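Local coordinates for protein xylulose kinase (Bifidobacterium adolescentis ATCC 15703, PDB 3I8B) that probably phosphorylates D-xylulose to D-xylulose 5-phosphate with ATP, as a sugar kinase of the FGGY family, at residues Gln83-Arg88 with Tyr178-Glu183; Glu156-Ile161 with Glu222-Ala227; Ala35-Gly40 with Trp49-Glu54. All blocks are in the same frame, centred on the assembly; numbering follows the deposited sequence. Where two conformers were deposited one is given.

Contact 1. Residues Gln83-Arg88 with Tyr178-Glu183; sequences QGNVIR and YGPVAE
Gly-84 and Pro-180 bring two surface loops together, their CA atoms 4.3 Å apart, and one main-chain bond ties the loops to each other: Val-181 N gives its hydrogen to Gln-83 O at 2.7 Å, nearly straight at 165°. The same oxygen takes a CA-H...O contact from Pro-180 CA. At Gly-84, whose phi is positive (78°), a CB would crowd against Gly-179 O and Pro-180 CA. Both loops belong to the FGGY N-terminal domain: 83-88 lies in the loop between strands 78-80 and 90-91, with Asp-81 OD1 accepting from both Gln-83 N and Asn-85 N, while 178-183 follows helix 167-175. Among the side chains, Gln-83 runs extended past the second loop. Its CB lies 3.5 Å and its CG 3.8 Å from Val-181 O, and farther out CD is 3.8 Å from Glu-183 CA. An alanine in place of Gln-83 would keep the CB contact but remove CG and the amide, and would probably leave Glu-183 CA without its cover. From the other loop, Val-181 CG2 packs 3.6 Å from Gln-83 O. Past the glycine, Asn-85 crosses Pro-180 at a slant, its ND2 3.3 Å from Pro-180 CB, and Pro-180 CG also sits 3.7 Å from Gly-84 O.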
# COMPACT_ATOMS: atom_id res chain seq x y z
N GLN A 83 7.07 25.66 -13.34
CA GLN A 83 8.52 25.72 -13.32
C GLN A 83 9.15 24.50 -12.65
O GLN A 83 10.35 24.47 -12.42
CB GLN A 83 8.99 26.99 -12.60
CG GLN A 83 8.78 28.27 -13.40
CD GLN A 83 9.25 29.50 -12.66
OE1 GLN A 83 10.27 29.47 -11.97
NE2 GLN A 83 8.51 30.60 -12.79
N GLY A 84 8.33 23.50 -12.35
CA GLY A 84 8.81 22.30 -11.68
C GLY A 84 9.03 22.43 -10.18
O GLY A 84 9.55 21.51 -9.55
N ASN A 85 8.64 23.57 -9.59
CA ASN A 85 8.70 23.75 -8.14
C ASN A 85 7.57 23.02 -7.42
O ASN A 85 6.43 23.02 -7.89
CB ASN A 85 8.59 25.23 -7.76
CG ASN A 85 9.79 26.05 -8.21
OD1 ASN A 85 9.66 26.95 -9.02
ND2 ASN A 85 10.96 25.74 -7.67
N VAL A 86 7.88 22.44 -6.27
CA VAL A 86 6.83 21.89 -5.42
C VAL A 86 6.04 23.05 -4.83
O VAL A 86 6.61 23.94 -4.22
CB VAL A 86 7.41 21.00 -4.29
CG1 VAL A 86 6.32 20.60 -3.31
CG2 VAL A 86 8.08 19.75 -4.90
N ILE A 87 4.73 23.05 -5.04
CA ILE A 87 3.86 24.16 -4.63
C ILE A 87 3.66 24.33 -3.10
O ILE A 87 3.66 25.45 -2.60
CB ILE A 87 2.48 24.08 -5.35
CG1 ILE A 87 2.65 24.33 -6.86
CG2 ILE A 87 1.50 25.09 -4.74
CD1 ILE A 87 1.46 23.90 -7.72
N ARG A 88 3.47 23.23 -2.40
CA ARG A 88 3.18 23.22 -0.96
C ARG A 88 3.56 21.83 -0.49
O ARG A 88 3.80 20.95 -1.31
CB ARG A 88 1.68 23.39 -0.70
CG ARG A 88 0.98 22.08 -0.99
CD ARG A 88 -0.32 21.79 -0.35
NE ARG A 88 -0.60 22.46 0.91
CZ ARG A 88 -0.42 21.93 2.12
NH1 ARG A 88 -0.78 22.65 3.17
NH2 ARG A 88 0.12 20.73 2.27
N TYR A 178 15.91 15.89 -13.52
CA TYR A 178 14.95 16.98 -13.69
C TYR A 178 14.69 17.69 -12.36
O TYR A 178 15.12 17.22 -11.31
CB TYR A 178 13.64 16.48 -14.31
CG TYR A 178 13.87 15.95 -15.71
CD1 TYR A 178 14.21 16.82 -16.74
CD2 TYR A 178 13.78 14.60 -15.98
CE1 TYR A 178 14.45 16.36 -18.01
CE2 TYR A 178 14.02 14.12 -17.27
CZ TYR A 178 14.35 15.01 -18.27
OH TYR A 178 14.59 14.57 -19.54
N GLY A 179 13.99 18.82 -12.43
CA GLY A 179 13.74 19.64 -11.26
C GLY A 179 13.42 21.08 -11.61
O GLY A 179 13.30 21.43 -12.79
N PRO A 180 13.27 21.94 -10.58
CA PRO A 180 12.86 23.34 -10.78
C PRO A 180 13.71 24.07 -11.80
O PRO A 180 14.94 23.94 -11.80
CB PRO A 180 13.06 23.95 -9.39
CG PRO A 180 12.84 22.81 -8.46
CD PRO A 180 13.39 21.60 -9.15
N VAL A 181 13.06 24.83 -12.68
CA VAL A 181 13.79 25.63 -13.65
C VAL A 181 13.41 27.10 -13.50
O VAL A 181 12.47 27.43 -12.77
CB VAL A 181 13.54 25.17 -15.09
CG1 VAL A 181 14.02 23.73 -15.27
CG2 VAL A 181 12.07 25.30 -15.44
N ALA A 182 14.14 27.97 -14.18
CA ALA A 182 13.84 29.40 -14.13
C ALA A 182 12.64 29.70 -15.01
O ALA A 182 12.25 28.89 -15.85
CB ALA A 182 15.04 30.22 -14.56
N GLU A 183 12.07 30.89 -14.81
CA GLU A 183 10.92 31.32 -15.58
C GLU A 183 11.22 31.28 -17.07
O GLU A 183 12.27 31.74 -17.51
CB GLU A 183 10.51 32.74 -15.18
CG GLU A 183 9.61 33.45 -16.19
CD GLU A 183 9.16 34.82 -15.71
OE1 GLU A 183 8.18 34.90 -14.94
OE2 GLU A 183 9.78 35.83 -16.12

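Contact 2. Residues Glu156-Ile161 with Glu222-Ala227; sequences ENVKKI and EAAEGA
Val-158 and Ala-224 meet methyl to methyl, CG1 of the valine 3.6 Å from CB of the alanine. Next to them Lys-159 lies alongside Glu-225, the two extended chains running antiparallel, stem beside stem, with Lys-159 CG 4.0 Å from Glu-225 CG. This is contact between aliphatic stems: Lys-159 NZ stays 7.0 Å from Glu-225 OE1, so any attraction between the opposite charges is probably weak and long-range. The lysine chain instead passes Ala-224 O, with CE 3.5 Å from that oxygen. A water donates to Ala-224 O at 2.7 Å and accepts only a weak bond from Lys-159 NZ. One shell farther out, Val-158 also packs on Val-150 and Ala-151 of helix 143-153, and its carbonyl oxygen accepts from His-233 NE2, the histidine that Glu-225 touches as well. Val-158 to Ile-161 form a type I beta turn. In 222-227, Glu-222 O accepts from both Glu-225 N and Gly-226 N. Gly-226, at phi 90°, leaves helix 214-225 and is the N-cap residue of helix 227-236: two consecutive helices broken at a glycine, the end of the first packed against residues 158-159 in the FGGY N-terminal domain.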
# COMPACT_ATOMS: atom_id res chain seq x y z
N GLU A 156 -5.39 29.51 -4.11
CA GLU A 156 -4.27 30.09 -4.86
C GLU A 156 -3.25 29.04 -5.28
O GLU A 156 -2.66 29.13 -6.36
CB GLU A 156 -3.56 31.19 -4.06
CG GLU A 156 -4.42 32.40 -3.77
CD GLU A 156 -5.65 32.05 -2.95
OE1 GLU A 156 -5.52 31.32 -1.93
OE2 GLU A 156 -6.75 32.51 -3.33
N ASN A 157 -3.05 28.05 -4.41
CA ASN A 157 -2.15 26.93 -4.68
C ASN A 157 -2.72 25.94 -5.68
O ASN A 157 -1.99 25.41 -6.52
CB ASN A 157 -1.85 26.17 -3.37
CG ASN A 157 -0.81 26.86 -2.51
OD1 ASN A 157 -0.61 26.51 -1.33
ND2 ASN A 157 -0.13 27.84 -3.09
N VAL A 158 -4.01 25.64 -5.57
CA VAL A 158 -4.58 24.62 -6.44
C VAL A 158 -4.55 25.10 -7.89
O VAL A 158 -4.32 24.30 -8.80
CB VAL A 158 -5.98 24.16 -6.01
CG1 VAL A 158 -7.09 24.95 -6.77
CG2 VAL A 158 -6.11 22.67 -6.28
N LYS A 159 -4.70 26.40 -8.08
CA LYS A 159 -4.72 27.01 -9.41
C LYS A 159 -3.34 27.03 -10.07
O LYS A 159 -3.25 27.22 -11.29
CB LYS A 159 -5.29 28.43 -9.35
CG LYS A 159 -6.80 28.49 -9.11
CD LYS A 159 -7.27 29.94 -9.07
CE LYS A 159 -8.68 30.06 -8.50
NZ LYS A 159 -9.02 31.47 -8.15
N LYS A 160 -2.27 26.85 -9.29
CA LYS A 160 -0.91 26.81 -9.86
C LYS A 160 -0.50 25.41 -10.34
O LYS A 160 0.56 25.23 -10.95
CB LYS A 160 0.13 27.28 -8.82
CG LYS A 160 -0.05 28.71 -8.31
CD LYS A 160 1.13 29.09 -7.41
CE LYS A 160 0.80 30.29 -6.54
NZ LYS A 160 1.99 30.77 -5.76
N ILE A 161 -1.30 24.40 -10.02
CA ILE A 161 -0.94 23.03 -10.35
C ILE A 161 -0.69 22.89 -11.85
O ILE A 161 -1.58 23.17 -12.65
CB ILE A 161 -2.04 22.05 -9.91
CG1 ILE A 161 -2.23 22.11 -8.40
CG2 ILE A 161 -1.68 20.61 -10.32
CD1 ILE A 161 -3.08 21.01 -7.83
N GLU A 222 -13.48 22.19 -9.00
CA GLU A 222 -14.64 23.05 -9.20
C GLU A 222 -14.83 24.04 -8.06
O GLU A 222 -15.19 25.20 -8.30
CB GLU A 222 -15.90 22.19 -9.37
CG GLU A 222 -17.18 22.92 -9.75
CD GLU A 222 -18.15 21.97 -10.45
OE1 GLU A 222 -17.86 21.52 -11.58
OE2 GLU A 222 -19.20 21.67 -9.86
N ALA A 223 -14.55 23.59 -6.84
CA ALA A 223 -14.71 24.41 -5.65
C ALA A 223 -13.89 25.70 -5.73
O ALA A 223 -14.33 26.74 -5.24
CB ALA A 223 -14.32 23.63 -4.40
N ALA A 224 -12.71 25.62 -6.32
CA ALA A 224 -11.85 26.79 -6.40
C ALA A 224 -12.03 27.59 -7.70
O ALA A 224 -11.81 28.80 -7.72
CB ALA A 224 -10.36 26.40 -6.20
N GLU A 225 -12.45 26.93 -8.78
CA GLU A 225 -12.31 27.51 -10.11
C GLU A 225 -13.59 27.73 -10.93
O GLU A 225 -13.58 28.47 -11.91
CB GLU A 225 -11.33 26.67 -10.96
CG GLU A 225 -9.97 26.39 -10.28
CD GLU A 225 -8.97 25.66 -11.19
OE1 GLU A 225 -8.93 25.93 -12.41
OE2 GLU A 225 -8.19 24.84 -10.69
N GLY A 226 -14.70 27.10 -10.54
CA GLY A 226 -15.87 27.08 -11.41
C GLY A 226 -15.78 25.87 -12.34
O GLY A 226 -14.68 25.38 -12.59
N ALA A 227 -16.92 25.41 -12.84
CA ALA A 227 -16.99 24.14 -13.58
C ALA A 227 -16.14 24.08 -14.85
O ALA A 227 -15.33 23.17 -15.01
CB ALA A 227 -18.44 23.76 -13.89
O HOH W 1 -12.37 31.41 -7.49

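Contact 3. Residues Ala35-Gly40 with Trp49-Glu54; sequences AKHPNG and WSAFQE
Ala-51, on the second turn of helix 46-58, carries the main contact with the end of strand 29-36; its CA lies 5.1 Å from that of Ala-35. So close an approach suits two alanines, whose CB atoms are 4.1 Å apart. The same Ala-51 methyl comes to the edge of the His-37 imidazole, near the ring plane, 3.3 Å from CD2 and 3.5 Å from NE2. The ring is held from its other nitrogen, for ND1 hydrogen-bonds to Thr-14 O. Ala-51 O in turn sits 3.4 Å from Ala-35 CB. Phe-52 then turns away from the strand's end and packs on Val-10 and Cys-17 of the sheet. At Glu-54 the helix faces the strand again: CG is anti to the backbone N (chi1 173°) and the chain runs on extended, bringing the carboxylate carbon CD 3.4 Å from Ala-35 CB. The carboxylate is linked to the strand through solvent, a water that accepts from Lys-36 N at 2.7 Å and gives OE2 a weak bond. Here the third strand of the actin-like (ASKHA) domain, outermost in its five-stranded sheet, is covered by the helix that leads to parallel strand 65-72. The His-37 side chain lies about 8 Å from that of Asp-11, which is predicted to be important for activity.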
# COMPACT_ATOMS: atom_id res chain seq x y z
N ALA A 35 18.90 6.73 5.07
CA ALA A 35 18.86 8.04 5.70
C ALA A 35 17.43 8.36 6.14
O ALA A 35 16.48 7.83 5.56
CB ALA A 35 19.36 9.11 4.76
N LYS A 36 17.30 9.22 7.15
CA LYS A 36 16.01 9.50 7.77
C LYS A 36 15.24 10.62 7.10
O LYS A 36 15.83 11.59 6.62
CB LYS A 36 16.21 9.90 9.24
CG LYS A 36 16.71 8.79 10.14
CD LYS A 36 15.58 7.87 10.57
CE LYS A 36 15.98 7.06 11.80
NZ LYS A 36 14.81 6.36 12.39
N HIS A 37 13.92 10.49 7.08
CA HIS A 37 13.01 11.58 6.74
C HIS A 37 12.52 12.24 8.02
O HIS A 37 12.45 11.59 9.06
CB HIS A 37 11.79 11.06 5.96
CG HIS A 37 12.11 10.55 4.59
ND1 HIS A 37 11.32 9.64 3.93
CD2 HIS A 37 13.15 10.82 3.76
CE1 HIS A 37 11.85 9.38 2.75
NE2 HIS A 37 12.96 10.09 2.62
N PRO A 38 12.16 13.53 7.96
CA PRO A 38 11.51 14.19 9.10
C PRO A 38 10.20 13.50 9.46
O PRO A 38 9.57 12.88 8.61
CB PRO A 38 11.21 15.61 8.58
CG PRO A 38 12.09 15.77 7.35
CD PRO A 38 12.25 14.41 6.77
N ASN A 39 9.79 13.58 10.73
CA ASN A 39 8.49 13.07 11.12
C ASN A 39 7.38 13.98 10.59
O ASN A 39 7.63 15.14 10.24
CB ASN A 39 8.39 12.95 12.64
CG ASN A 39 9.56 12.19 13.24
OD1 ASN A 39 10.24 12.68 14.14
ND2 ASN A 39 9.80 10.98 12.73
N GLY A 40 6.16 13.47 10.55
CA GLY A 40 5.05 14.26 10.05
C GLY A 40 4.24 13.55 8.99
O GLY A 40 4.76 12.69 8.26
N TRP A 49 14.58 14.12 -1.35
CA TRP A 49 15.73 14.18 -2.23
C TRP A 49 17.03 14.09 -1.42
O TRP A 49 17.95 13.34 -1.78
CB TRP A 49 15.74 15.44 -3.09
CG TRP A 49 16.98 15.48 -3.91
CD1 TRP A 49 18.03 16.36 -3.77
CD2 TRP A 49 17.37 14.55 -4.94
NE1 TRP A 49 19.02 16.05 -4.68
CE2 TRP A 49 18.64 14.95 -5.40
CE3 TRP A 49 16.74 13.44 -5.52
CZ2 TRP A 49 19.29 14.27 -6.43
CZ3 TRP A 49 17.40 12.76 -6.54
CH2 TRP A 49 18.66 13.18 -6.99
N SER A 50 17.11 14.87 -0.34
CA SER A 50 18.31 14.88 0.49
C SER A 50 18.58 13.51 1.12
O SER A 50 19.72 13.06 1.18
CB SER A 50 18.21 15.95 1.58
OG SER A 50 18.28 17.25 1.01
N ALA A 51 17.52 12.87 1.61
CA ALA A 51 17.64 11.53 2.17
C ALA A 51 18.12 10.53 1.11
O ALA A 51 18.98 9.69 1.39
CB ALA A 51 16.33 11.07 2.80
N PHE A 52 17.57 10.60 -0.10
CA PHE A 52 18.04 9.72 -1.17
C PHE A 52 19.54 9.89 -1.43
O PHE A 52 20.27 8.91 -1.56
CB PHE A 52 17.29 9.94 -2.49
CG PHE A 52 17.97 9.29 -3.66
CD1 PHE A 52 17.90 7.92 -3.84
CD2 PHE A 52 18.70 10.06 -4.56
CE1 PHE A 52 18.54 7.31 -4.92
CE2 PHE A 52 19.34 9.46 -5.62
CZ PHE A 52 19.26 8.08 -5.80
N GLN A 53 19.98 11.14 -1.52
CA GLN A 53 21.36 11.44 -1.81
C GLN A 53 22.28 10.88 -0.73
O GLN A 53 23.30 10.29 -1.05
CB GLN A 53 21.56 12.94 -1.90
CG GLN A 53 21.41 13.51 -3.30
CD GLN A 53 22.54 14.47 -3.63
OE1 GLN A 53 22.93 15.32 -2.80
NE2 GLN A 53 23.09 14.34 -4.82
N GLU A 54 21.91 11.07 0.54
CA GLU A 54 22.72 10.62 1.67
C GLU A 54 22.72 9.10 1.74
O GLU A 54 23.74 8.48 2.02
CB GLU A 54 22.20 11.24 2.98
CG GLU A 54 22.88 10.70 4.25
CD GLU A 54 22.09 11.01 5.52
OE1 GLU A 54 21.40 12.07 5.56
OE2 GLU A 54 22.16 10.20 6.48
O HOH W 2 19.54 9.93 8.51
O HOH W 3 18.24 12.39 6.61

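In the fold
All three contacts lie in the N-terminal FGGY domain, but at different depths. Contact 3 is the buried one, helix against sheet edge, close-packed through two alanines and a histidine edge, with water linking the glutamate to the strand. Contact 1 is a surface meeting of two loops and the only one with a direct hydrogen bond across it, main chain to main chain. Contact 2, partly buried, joins segment 156-161 to the end of helix 214-225 through methyls and aliphatic stems. Contacts 1 and 2 touch, Ile-87 CD1 lying 3.6 Å from Ile-161 N, so loop 83-88 borders the beta turn 158-161. Contact 3 stands apart, its nearest atoms about 7 Å from contact 1 and about 17 Å from contact 2.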